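Local coordinates for protein beta-N-acetylhexosaminidase (Akkermansia muciniphila, PDB 6JEB) that hydrolyses terminal non-reducing N-acetyl-D-hexosamine residues in beta-N-acetylhexosaminides, among them N-glycans and chitobiose, as a member of glycosyl hydrolase family 20, at residues D281-M286 with A312-P317; A288-T293 with P304-E309; D443-I448 with D455-Q460. All coordinates share one frame; numbering follows the deposited sequence. Where two conformers were deposited one is given.

Interaction 1 (D281-M286 with A312-P317); sequences DEQEQM and AGIYHP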
loop_
_atom_site.group_PDB
_atom_site.type_symbol
_atom_site.label_atom_id
_atom_site.label_comp_id
_atom_site.label_asym_id
_atom_site.label_seq_id
_atom_site.Cartn_x
_atom_site.Cartn_y
_atom_site.Cartn_z
ATOM N N ASP A 281 -7.617 30.593 -8.980
ATOM C CA ASP A 281 -7.208 29.537 -9.893
ATOM C C ASP A 281 -7.814 28.221 -9.426
ATOM O O ASP A 281 -8.532 28.156 -8.424
ATOM C CB ASP A 281 -5.679 29.450 -10.014
ATOM C CG ASP A 281 -4.986 29.203 -8.678
ATOM O OD1 ASP A 281 -5.452 28.352 -7.891
ATOM O OD2 ASP A 281 -3.944 29.841 -8.422
ATOM N N GLU A 282 -7.495 27.160 -10.159
ATOM C CA GLU A 282 -8.072 25.859 -9.871
ATOM C C GLU A 282 -7.330 25.113 -8.771
ATOM O O GLU A 282 -7.856 24.114 -8.266
ATOM C CB GLU A 282 -8.161 25.022 -11.151
ATOM C CG GLU A 282 -9.184 25.532 -12.165
ATOM C CD GLU A 282 -8.756 26.832 -12.834
ATOM O OE1 GLU A 282 -7.573 26.954 -13.225
ATOM O OE2 GLU A 282 -9.598 27.745 -12.947
ATOM N N GLN A 283 -6.132 25.568 -8.378
ATOM C CA GLN A 283 -5.502 24.991 -7.193
ATOM C C GLN A 283 -6.225 25.429 -5.926
ATOM O O GLN A 283 -6.383 24.637 -4.991
ATOM C CB GLN A 283 -4.012 25.334 -7.137
ATOM C CG GLN A 283 -3.172 24.626 -8.186
ATOM C CD GLN A 283 -3.210 23.115 -8.037
ATOM O OE1 GLN A 283 -2.636 22.563 -7.101
ATOM N NE2 GLN A 283 -3.896 22.436 -8.957
ATOM N N GLU A 284 -6.674 26.686 -5.871
ATOM C CA GLU A 284 -7.550 27.104 -4.778
ATOM C C GLU A 284 -8.835 26.290 -4.782
ATOM O O GLU A 284 -9.351 25.913 -3.725
ATOM C CB GLU A 284 -7.892 28.587 -4.909
ATOM C CG GLU A 284 -6.885 29.537 -4.313
ATOM C CD GLU A 284 -7.441 30.942 -4.210
ATOM O OE1 GLU A 284 -8.242 31.204 -3.284
ATOM O OE2 GLU A 284 -7.098 31.775 -5.072
ATOM N N GLN A 285 -9.368 26.008 -5.971
ATOM C CA GLN A 285 -10.562 25.178 -6.049
ATOM C C GLN A 285 -10.279 23.769 -5.541
ATOM O O GLN A 285 -11.100 23.180 -4.827
ATOM C CB GLN A 285 -11.070 25.136 -7.486
ATOM C CG GLN A 285 -12.433 24.475 -7.594
ATOM C CD GLN A 285 -12.978 24.456 -9.007
ATOM O OE1 GLN A 285 -12.566 25.245 -9.858
ATOM N NE2 GLN A 285 -13.913 23.551 -9.261
ATOM N N MET A 286 -9.113 23.216 -5.895
ATOM C CA MET A 286 -8.733 21.889 -5.418
ATOM C C MET A 286 -8.608 21.871 -3.900
ATOM O O MET A 286 -9.066 20.929 -3.243
ATOM C CB MET A 286 -7.415 21.460 -6.071
ATOM C CG MET A 286 -6.985 20.013 -5.781
ATOM S SD MET A 286 -7.970 18.765 -6.644
ATOM C CE MET A 286 -7.578 19.108 -8.357
ATOM N N ALA A 312 2.109 21.832 -1.725
ATOM C CA ALA A 312 1.724 21.608 -0.338
ATOM C C ALA A 312 0.570 22.500 0.097
ATOM O O ALA A 312 -0.108 22.180 1.079
ATOM C CB ALA A 312 2.925 21.800 0.585
ATOM N N GLY A 313 0.314 23.592 -0.627
ATOM C CA GLY A 313 -0.718 24.531 -0.221
ATOM C C GLY A 313 -2.138 24.010 -0.330
ATOM O O GLY A 313 -3.046 24.610 0.255
ATOM N N ILE A 314 -2.362 22.912 -1.064
ATOM C CA ILE A 314 -3.727 22.408 -1.227
ATOM C C ILE A 314 -4.169 21.486 -0.098
ATOM O O ILE A 314 -5.339 21.073 -0.076
ATOM C CB ILE A 314 -4.009 21.752 -2.598
ATOM C CG1 ILE A 314 -3.233 20.442 -2.768
ATOM C CG2 ILE A 314 -3.709 22.726 -3.741
ATOM C CD1 ILE A 314 -3.660 19.652 -4.008
ATOM N N TYR A 315 -3.283 21.146 0.833
ATOM C CA TYR A 315 -3.613 20.276 1.952
ATOM C C TYR A 315 -3.702 21.094 3.233
ATOM O O TYR A 315 -3.254 22.241 3.297
ATOM C CB TYR A 315 -2.572 19.155 2.092
ATOM C CG TYR A 315 -2.251 18.520 0.756
ATOM C CD1 TYR A 315 -3.132 17.617 0.160
ATOM C CD2 TYR A 315 -1.087 18.851 0.072
ATOM C CE1 TYR A 315 -2.850 17.054 -1.081
ATOM C CE2 TYR A 315 -0.792 18.295 -1.162
ATOM C CZ TYR A 315 -1.677 17.393 -1.735
ATOM O OH TYR A 315 -1.388 16.850 -2.966
ATOM N N HIS A 316 -4.310 20.493 4.251
ATOM C CA HIS A 316 -4.454 21.151 5.540
ATOM C C HIS A 316 -3.407 20.628 6.511
ATOM O O HIS A 316 -3.132 19.426 6.532
ATOM C CB HIS A 316 -5.842 20.865 6.116
ATOM C CG HIS A 316 -6.197 21.719 7.296
ATOM N ND1 HIS A 316 -5.753 21.449 8.573
ATOM C CD2 HIS A 316 -6.953 22.838 7.389
ATOM C CE1 HIS A 316 -6.220 22.366 9.403
ATOM N NE2 HIS A 316 -6.951 23.220 8.709
ATOM N N PRO A 317 -2.801 21.498 7.318
ATOM C CA PRO A 317 -1.825 21.032 8.311
ATOM C C PRO A 317 -2.375 19.865 9.121
ATOM O O PRO A 317 -3.552 19.837 9.489
ATOM C CB PRO A 317 -1.605 22.269 9.187
ATOM C CG PRO A 317 -1.820 23.401 8.252
ATOM C CD PRO A 317 -2.920 22.965 7.310
#
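Ile-314, the last residue of a short 3-10 turn, carries its side chain into the first turn of the helix that starts at Glu-282 and meets Gln-283 and Met-286 there. From CB the side chain forks. CG2 of Ile-314 goes straight to Gln-283, where it sits 3.5 Å from O and 3.5 Å from OE1 of Gln-283, a methyl set against two oxygens of one residue. The other branch leaves CB between the backbone N and the carbonyl carbon (chi1 68°), and this turns CG1 of Ile-314 back over the ring of Tyr-315, 3.5 Å above its plane and over its centre. Beyond CG1 the chain runs out extended, and at its tip CD1 of Ile-314 meets CG of Met-286 at 3.8 Å. Beyond CG, Met-286 folds away through two bends, and its side chain also packs on Trp-264 and Pro-191. Gln-283 crosses Ile-314 at a slant, and its OE1 takes a hydrogen bond from ND2 of Asn-311, just ahead of the 3-10 turn. Asp-281 starts the helix as its N-cap: OD1 of Asp-281 accepts from the backbone N of Glu-284 at 2.9 Å in a fairly straight bond (164°). The contact thus joins the N-terminal turn of helix 282-299 to the loop between strands 303-307 and 320-323 of the catalytic barrel. No hydrogen bond links the two segments themselves, so the fit rests on the shape of one branched side chain, with the amide of Gln-283 tied to the same loop through Asn-311.

Interaction 2 (A288-T293 with P304-E309); sequences AFFAKT and PQFWYE. With ACM (acetamide), chain C.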
loop_
_atom_site.group_PDB
_atom_site.type_symbol
_atom_site.label_atom_id
_atom_site.label_comp_id
_atom_site.label_asym_id
_atom_site.label_seq_id
_atom_site.Cartn_x
_atom_site.Cartn_y
_atom_site.Cartn_z
ATOM N N ALA A 288 -10.194 23.761 -1.763
ATOM C CA ALA A 288 -11.543 23.819 -1.201
ATOM C C ALA A 288 -12.272 22.493 -1.374
ATOM O O ALA A 288 -13.035 22.078 -0.493
ATOM C CB ALA A 288 -12.332 24.942 -1.866
ATOM N N PHE A 289 -12.050 21.818 -2.506
ATOM C CA PHE A 289 -12.666 20.517 -2.734
ATOM C C PHE A 289 -12.212 19.510 -1.684
ATOM O O PHE A 289 -13.031 18.795 -1.092
ATOM C CB PHE A 289 -12.321 20.026 -4.146
ATOM C CG PHE A 289 -12.767 18.617 -4.419
ATOM C CD1 PHE A 289 -14.104 18.336 -4.654
ATOM C CD2 PHE A 289 -11.855 17.566 -4.425
ATOM C CE1 PHE A 289 -14.524 17.027 -4.889
ATOM C CE2 PHE A 289 -12.271 16.258 -4.660
ATOM C CZ PHE A 289 -13.608 15.991 -4.897
ATOM N N PHE A 290 -10.904 19.442 -1.435
ATOM C CA PHE A 290 -10.399 18.521 -0.424
ATOM C C PHE A 290 -10.875 18.905 0.973
ATOM O O PHE A 290 -11.156 18.025 1.797
ATOM C CB PHE A 290 -8.874 18.460 -0.481
ATOM C CG PHE A 290 -8.338 17.675 -1.643
ATOM C CD1 PHE A 290 -9.060 16.622 -2.185
ATOM C CD2 PHE A 290 -7.096 17.979 -2.178
ATOM C CE1 PHE A 290 -8.551 15.883 -3.250
ATOM C CE2 PHE A 290 -6.579 17.242 -3.240
ATOM C CZ PHE A 290 -7.310 16.199 -3.779
ATOM N N ALA A 291 -10.964 20.208 1.265
ATOM C CA ALA A 291 -11.427 20.635 2.584
ATOM C C ALA A 291 -12.882 20.244 2.808
ATOM O O ALA A 291 -13.256 19.806 3.902
ATOM C CB ALA A 291 -11.238 22.144 2.758
ATOM N N LYS A 292 -13.719 20.395 1.780
ATOM C CA LYS A 292 -15.113 19.992 1.907
ATOM C C LYS A 292 -15.227 18.482 2.074
ATOM O O LYS A 292 -16.034 17.997 2.875
ATOM C CB LYS A 292 -15.899 20.477 0.688
ATOM C CG LYS A 292 -17.401 20.285 0.776
ATOM C CD LYS A 292 -18.085 21.124 -0.284
ATOM C CE LYS A 292 -19.585 20.932 -0.282
ATOM N NZ LYS A 292 -20.248 21.916 -1.190
ATOM N N THR A 293 -14.408 17.722 1.341
ATOM C CA THR A 293 -14.421 16.269 1.497
ATOM C C THR A 293 -13.943 15.869 2.887
ATOM O O THR A 293 -14.529 14.983 3.524
ATOM C CB THR A 293 -13.553 15.632 0.410
ATOM O OG1 THR A 293 -13.947 16.144 -0.872
ATOM C CG2 THR A 293 -13.728 14.127 0.397
ATOM N N PRO A 304 -8.570 11.954 6.163
ATOM C CA PRO A 304 -8.128 11.752 4.780
ATOM C C PRO A 304 -6.623 11.551 4.649
ATOM O O PRO A 304 -5.828 11.951 5.503
ATOM C CB PRO A 304 -8.509 13.084 4.114
ATOM C CG PRO A 304 -8.271 14.090 5.215
ATOM C CD PRO A 304 -8.747 13.389 6.478
ATOM N N GLN A 305 -6.247 10.927 3.531
ATOM C CA GLN A 305 -4.879 10.930 3.026
ATOM C C GLN A 305 -4.918 11.231 1.533
ATOM O O GLN A 305 -5.969 11.133 0.899
ATOM C CB GLN A 305 -4.161 9.595 3.254
ATOM C CG GLN A 305 -4.194 9.096 4.679
ATOM C CD GLN A 305 -3.445 7.790 4.828
ATOM O OE1 GLN A 305 -3.515 6.925 3.949
ATOM N NE2 GLN A 305 -2.724 7.635 5.934
ATOM N N PHE A 306 -3.757 11.587 0.971
ATOM C CA PHE A 306 -3.681 12.016 -0.423
ATOM C C PHE A 306 -2.362 11.572 -1.035
ATOM O O PHE A 306 -1.342 11.495 -0.345
ATOM C CB PHE A 306 -3.725 13.546 -0.544
ATOM C CG PHE A 306 -4.843 14.188 0.225
ATOM C CD1 PHE A 306 -4.683 14.508 1.571
ATOM C CD2 PHE A 306 -6.045 14.499 -0.397
ATOM C CE1 PHE A 306 -5.710 15.106 2.285
ATOM C CE2 PHE A 306 -7.073 15.096 0.316
ATOM C CZ PHE A 306 -6.900 15.402 1.656
ATOM N N TRP A 307 -2.376 11.326 -2.350
ATOM C CA TRP A 307 -1.131 11.301 -3.116
ATOM C C TRP A 307 -0.598 12.726 -3.200
ATOM O O TRP A 307 -1.312 13.630 -3.647
ATOM C CB TRP A 307 -1.366 10.758 -4.530
ATOM C CG TRP A 307 -1.897 9.351 -4.587
ATOM C CD1 TRP A 307 -3.144 8.963 -4.997
ATOM C CD2 TRP A 307 -1.201 8.146 -4.225
ATOM N NE1 TRP A 307 -3.273 7.594 -4.905
ATOM C CE2 TRP A 307 -2.093 7.068 -4.434
ATOM C CE3 TRP A 307 0.090 7.873 -3.757
ATOM C CZ2 TRP A 307 -1.738 5.745 -4.187
ATOM C CZ3 TRP A 307 0.445 6.552 -3.508
ATOM C CH2 TRP A 307 -0.468 5.504 -3.725
ATOM N N TYR A 308 0.642 12.939 -2.765
ATOM C CA TYR A 308 1.221 14.278 -2.817
ATOM C C TYR A 308 1.493 14.678 -4.262
ATOM O O TYR A 308 2.161 13.948 -5.000
ATOM C CB TYR A 308 2.530 14.301 -2.033
ATOM C CG TYR A 308 3.129 15.681 -1.924
ATOM C CD1 TYR A 308 2.414 16.724 -1.350
ATOM C CD2 TYR A 308 4.412 15.942 -2.388
ATOM C CE1 TYR A 308 2.964 18.001 -1.236
ATOM C CE2 TYR A 308 4.972 17.218 -2.284
ATOM C CZ TYR A 308 4.240 18.239 -1.707
ATOM O OH TYR A 308 4.776 19.505 -1.589
ATOM N N GLU A 309 0.985 15.844 -4.668
ATOM C CA GLU A 309 1.116 16.294 -6.052
ATOM C C GLU A 309 2.017 17.518 -6.204
ATOM O O GLU A 309 1.980 18.184 -7.242
ATOM C CB GLU A 309 -0.254 16.500 -6.708
ATOM C CG GLU A 309 -0.958 15.178 -7.031
ATOM C CD GLU A 309 -0.257 14.395 -8.132
ATOM O OE1 GLU A 309 -0.658 14.510 -9.303
ATOM O OE2 GLU A 309 0.709 13.664 -7.834
HETATM C C1 ACM C . 0.042 7.566 -8.909
HETATM O O ACM C . 1.027 6.981 -9.230
HETATM N N ACM C . -0.900 7.917 -9.925
HETATM C C2 ACM C . -0.269 7.969 -7.479
#
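Phe-290 of helix 282-299 and Phe-306 of strand 303-307 make the whole contact, and it is aromatic. The pair is edge-to-face: the edge of Phe-306 points at the face of Phe-290, with centroids 4.7 Å apart and planes inclined at 55°. CE2 of Phe-306 leads, lying 3.5 Å from CG of Phe-290 and toward the rim of that ring, while CD2 of Phe-306 follows over the same face, nearer CE2 and CZ of Phe-290. Tyr-315 also meets the Phe-306 ring. With an alanine in place of Phe-290, the edge of Phe-306 would probably lose its aromatic partner and a gap would open between helix and strand.

No hydrogen bond crosses between the two segments; within the helix, OG1 of Thr-293 turns back to O of Phe-289, 2.8 Å away, and the backbone N of Thr-293 reaches that oxygen from the opposite face of the carbonyl plane.

The methyl C2 of acetamide lies over the centre of the Trp-307 indole, 3.4 Å from CD2, while Asp-257 and Tyr-352 hydrogen-bond its polar end. Phe-306 thus faces the outer helix and Trp-307 the pocket, as in a TIM barrel with its active site at the C-terminal ends of the strands.

Interaction 3 (D443-I448 with D455-Q460); sequences DHRQFI and DMERTQ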
loop_
_atom_site.group_PDB
_atom_site.type_symbol
_atom_site.label_atom_id
_atom_site.label_comp_id
_atom_site.label_asym_id
_atom_site.label_seq_id
_atom_site.Cartn_x
_atom_site.Cartn_y
_atom_site.Cartn_z
ATOM N N ASP A 443 17.930 -17.675 1.529
ATOM C CA ASP A 443 17.308 -18.666 2.403
ATOM C C ASP A 443 15.788 -18.597 2.330
ATOM O O ASP A 443 15.111 -19.624 2.467
ATOM C CB ASP A 443 17.748 -18.455 3.853
ATOM C CG ASP A 443 19.232 -18.711 4.070
ATOM O OD1 ASP A 443 19.861 -19.428 3.251
ATOM O OD2 ASP A 443 19.769 -18.201 5.078
ATOM N N HIS A 444 15.234 -17.400 2.124
ATOM C CA HIS A 444 13.785 -17.242 2.083
ATOM C C HIS A 444 13.138 -17.913 0.879
ATOM O O HIS A 444 11.928 -18.166 0.908
ATOM C CB HIS A 444 13.415 -15.765 2.163
ATOM C CG HIS A 444 13.333 -15.261 3.566
ATOM N ND1 HIS A 444 12.184 -14.716 4.098
ATOM C CD2 HIS A 444 14.246 -15.275 4.567
ATOM C CE1 HIS A 444 12.402 -14.391 5.361
ATOM N NE2 HIS A 444 13.643 -14.727 5.673
ATOM N N ARG A 445 13.890 -18.209 -0.178
ATOM C CA ARG A 445 13.276 -18.948 -1.275
ATOM C C ARG A 445 12.671 -20.252 -0.770
ATOM O O ARG A 445 11.512 -20.568 -1.069
ATOM C CB ARG A 445 14.275 -19.220 -2.393
ATOM C CG ARG A 445 13.580 -19.850 -3.583
ATOM C CD ARG A 445 14.520 -20.311 -4.665
ATOM N NE ARG A 445 13.772 -20.970 -5.728
ATOM C CZ ARG A 445 14.272 -21.924 -6.505
ATOM N NH1 ARG A 445 15.524 -22.329 -6.332
ATOM N NH2 ARG A 445 13.521 -22.477 -7.449
ATOM N N GLN A 446 13.431 -21.009 0.030
ATOM C CA GLN A 446 12.912 -22.264 0.567
ATOM C C GLN A 446 11.809 -22.024 1.589
ATOM O O GLN A 446 10.830 -22.781 1.643
ATOM C CB GLN A 446 14.042 -23.091 1.184
ATOM C CG GLN A 446 14.997 -23.703 0.174
ATOM C CD GLN A 446 14.292 -24.517 -0.893
ATOM O OE1 GLN A 446 13.390 -25.303 -0.600
ATOM N NE2 GLN A 446 14.700 -24.332 -2.144
ATOM N N PHE A 447 11.949 -20.981 2.421
ATOM C CA PHE A 447 10.913 -20.702 3.417
ATOM C C PHE A 447 9.570 -20.471 2.739
ATOM O O PHE A 447 8.543 -21.029 3.149
ATOM C CB PHE A 447 11.243 -19.456 4.248
ATOM C CG PHE A 447 12.538 -19.514 5.024
ATOM C CD1 PHE A 447 13.300 -20.667 5.116
ATOM C CD2 PHE A 447 12.976 -18.374 5.684
ATOM C CE1 PHE A 447 14.491 -20.670 5.836
ATOM C CE2 PHE A 447 14.159 -18.369 6.411
ATOM C CZ PHE A 447 14.919 -19.522 6.487
ATOM N N ILE A 448 9.560 -19.629 1.702
ATOM C CA ILE A 448 8.310 -19.258 1.046
ATOM C C ILE A 448 7.786 -20.416 0.194
ATOM O O ILE A 448 6.570 -20.620 0.082
ATOM C CB ILE A 448 8.508 -17.946 0.257
ATOM C CG1 ILE A 448 8.849 -16.785 1.214
ATOM C CG2 ILE A 448 7.277 -17.615 -0.585
ATOM C CD1 ILE A 448 7.768 -16.462 2.233
ATOM N N ASP A 455 7.190 -19.607 -5.420
ATOM C CA ASP A 455 8.611 -19.542 -5.762
ATOM C C ASP A 455 9.000 -18.092 -6.042
ATOM O O ASP A 455 8.538 -17.496 -7.023
ATOM C CB ASP A 455 8.917 -20.423 -6.971
ATOM C CG ASP A 455 10.410 -20.682 -7.138
ATOM O OD1 ASP A 455 11.216 -19.919 -6.561
ATOM O OD2 ASP A 455 10.779 -21.647 -7.842
ATOM N N MET A 456 9.864 -17.537 -5.193
ATOM C CA MET A 456 10.332 -16.164 -5.347
ATOM C C MET A 456 11.553 -16.032 -6.247
ATOM O O MET A 456 12.071 -14.921 -6.391
ATOM C CB MET A 456 10.645 -15.535 -3.982
ATOM C CG MET A 456 9.441 -15.356 -3.085
ATOM S SD MET A 456 9.706 -14.139 -1.768
ATOM C CE MET A 456 11.125 -14.848 -0.921
ATOM N N GLU A 457 12.037 -17.123 -6.841
ATOM C CA GLU A 457 13.172 -17.013 -7.751
ATOM C C GLU A 457 12.821 -16.102 -8.919
ATOM O O GLU A 457 11.723 -16.177 -9.478
ATOM C CB GLU A 457 13.568 -18.390 -8.285
ATOM C CG GLU A 457 14.739 -18.326 -9.257
ATOM C CD GLU A 457 15.209 -19.693 -9.723
ATOM O OE1 GLU A 457 14.374 -20.488 -10.203
ATOM O OE2 GLU A 457 16.419 -19.971 -9.609
ATOM N N ARG A 458 13.761 -15.230 -9.285
ATOM C CA ARG A 458 13.543 -14.253 -10.347
ATOM C C ARG A 458 14.650 -14.355 -11.384
ATOM O O ARG A 458 15.834 -14.217 -11.055
ATOM C CB ARG A 458 13.482 -12.833 -9.779
ATOM C CG ARG A 458 12.357 -12.640 -8.787
ATOM C CD ARG A 458 11.001 -12.808 -9.453
ATOM N NE ARG A 458 9.894 -12.709 -8.502
ATOM C CZ ARG A 458 9.134 -13.727 -8.095
ATOM N NH1 ARG A 458 9.335 -14.965 -8.540
ATOM N NH2 ARG A 458 8.148 -13.502 -7.239
ATOM N N THR A 459 14.259 -14.609 -12.631
ATOM C CA THR A 459 15.131 -14.514 -13.786
ATOM C C THR A 459 14.384 -13.692 -14.823
ATOM O O THR A 459 13.168 -13.501 -14.724
ATOM C CB THR A 459 15.428 -15.901 -14.367
ATOM O OG1 THR A 459 14.212 -16.460 -14.879
ATOM C CG2 THR A 459 15.994 -16.827 -13.290
ATOM N N GLN A 460 15.113 -13.192 -15.820
ATOM C CA GLN A 460 14.458 -12.378 -16.838
ATOM C C GLN A 460 13.303 -13.131 -17.488
ATOM O O GLN A 460 12.224 -12.564 -17.707
ATOM C CB GLN A 460 15.472 -11.923 -17.886
ATOM C CG GLN A 460 14.887 -10.972 -18.925
ATOM C CD GLN A 460 15.873 -10.623 -20.008
ATOM O OE1 GLN A 460 17.076 -10.551 -19.767
ATOM N NE2 GLN A 460 15.369 -10.401 -21.213
HETATM O O HOH W 1 10.065 -18.871 -2.719
#
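A salt-bridge network fastens helix 434-452 to the loop that follows it, with Arg-445 on the helix set against Asp-455 and Glu-457. The arginine reaches across in a nearly straight line: CG is anti to the backbone N (chi1 -174°) and the chain stays extended to NE, which carries the guanidinium out to the carboxylates. Asp-455 is gripped side-on. NE of Arg-445 donates to OD1 of Asp-455 at 2.9 Å, and NH2 to OD2 at 2.9 Å along an almost linear N-H (179°). Both oxygens are met on their syn sides, and the two flat groups lie nearly coplanar, 20° apart. Glu-457 comes from another direction, its carboxylate stacked over a face of the same guanidinium. OE1 of Glu-457 is 3.5 Å from NH2 of Arg-445, well out of plane, so that pairing is of charges alone.

Asp-455 also shapes the loop as an Asx turn. OD1 of Asp-455 accepts from the backbone N of Glu-457 at 2.9 Å, from the opposite face of the carboxylate plane to NE of Arg-445, so one oxygen holds both the arginine and the turn.

Beneath the charges the contact is apolar. Met-456, bent at chi3, puts its methyl CE 3.7 Å from CG1 of Ile-448 and alongside CB of His-444, whose ring is held by Tyr-119 and Ser-5. Ile-448 packs further onto Met-115 and Tyr-118 of helix 106-118. A water bridges the two backbones, donating to O of Arg-445 and accepting from N of Met-456, each 2.8 Å away.

In the fold
Interactions 1 and 2 share helix 282-299 and lie side by side in the catalytic barrel, their centres about 8 Å apart. Both are buried and largely apolar, one mostly aliphatic with polar atoms of Gln-283 at its border, the other aromatic. Tyr-315 ties them together: its OH probably bonds to N of Glu-309. Interaction 2 lies nearer the middle of the chain, its centre about 18 Å from the chain's centre against 24 Å for interaction 1, and its strand also carries Trp-307 of the acetamide pocket. Interaction 3 stands apart, its centre 45 Å from that of interaction 1, across the chain's centre. Partly open to solvent, it adds charged groups and a bridging water above a smaller apolar layer.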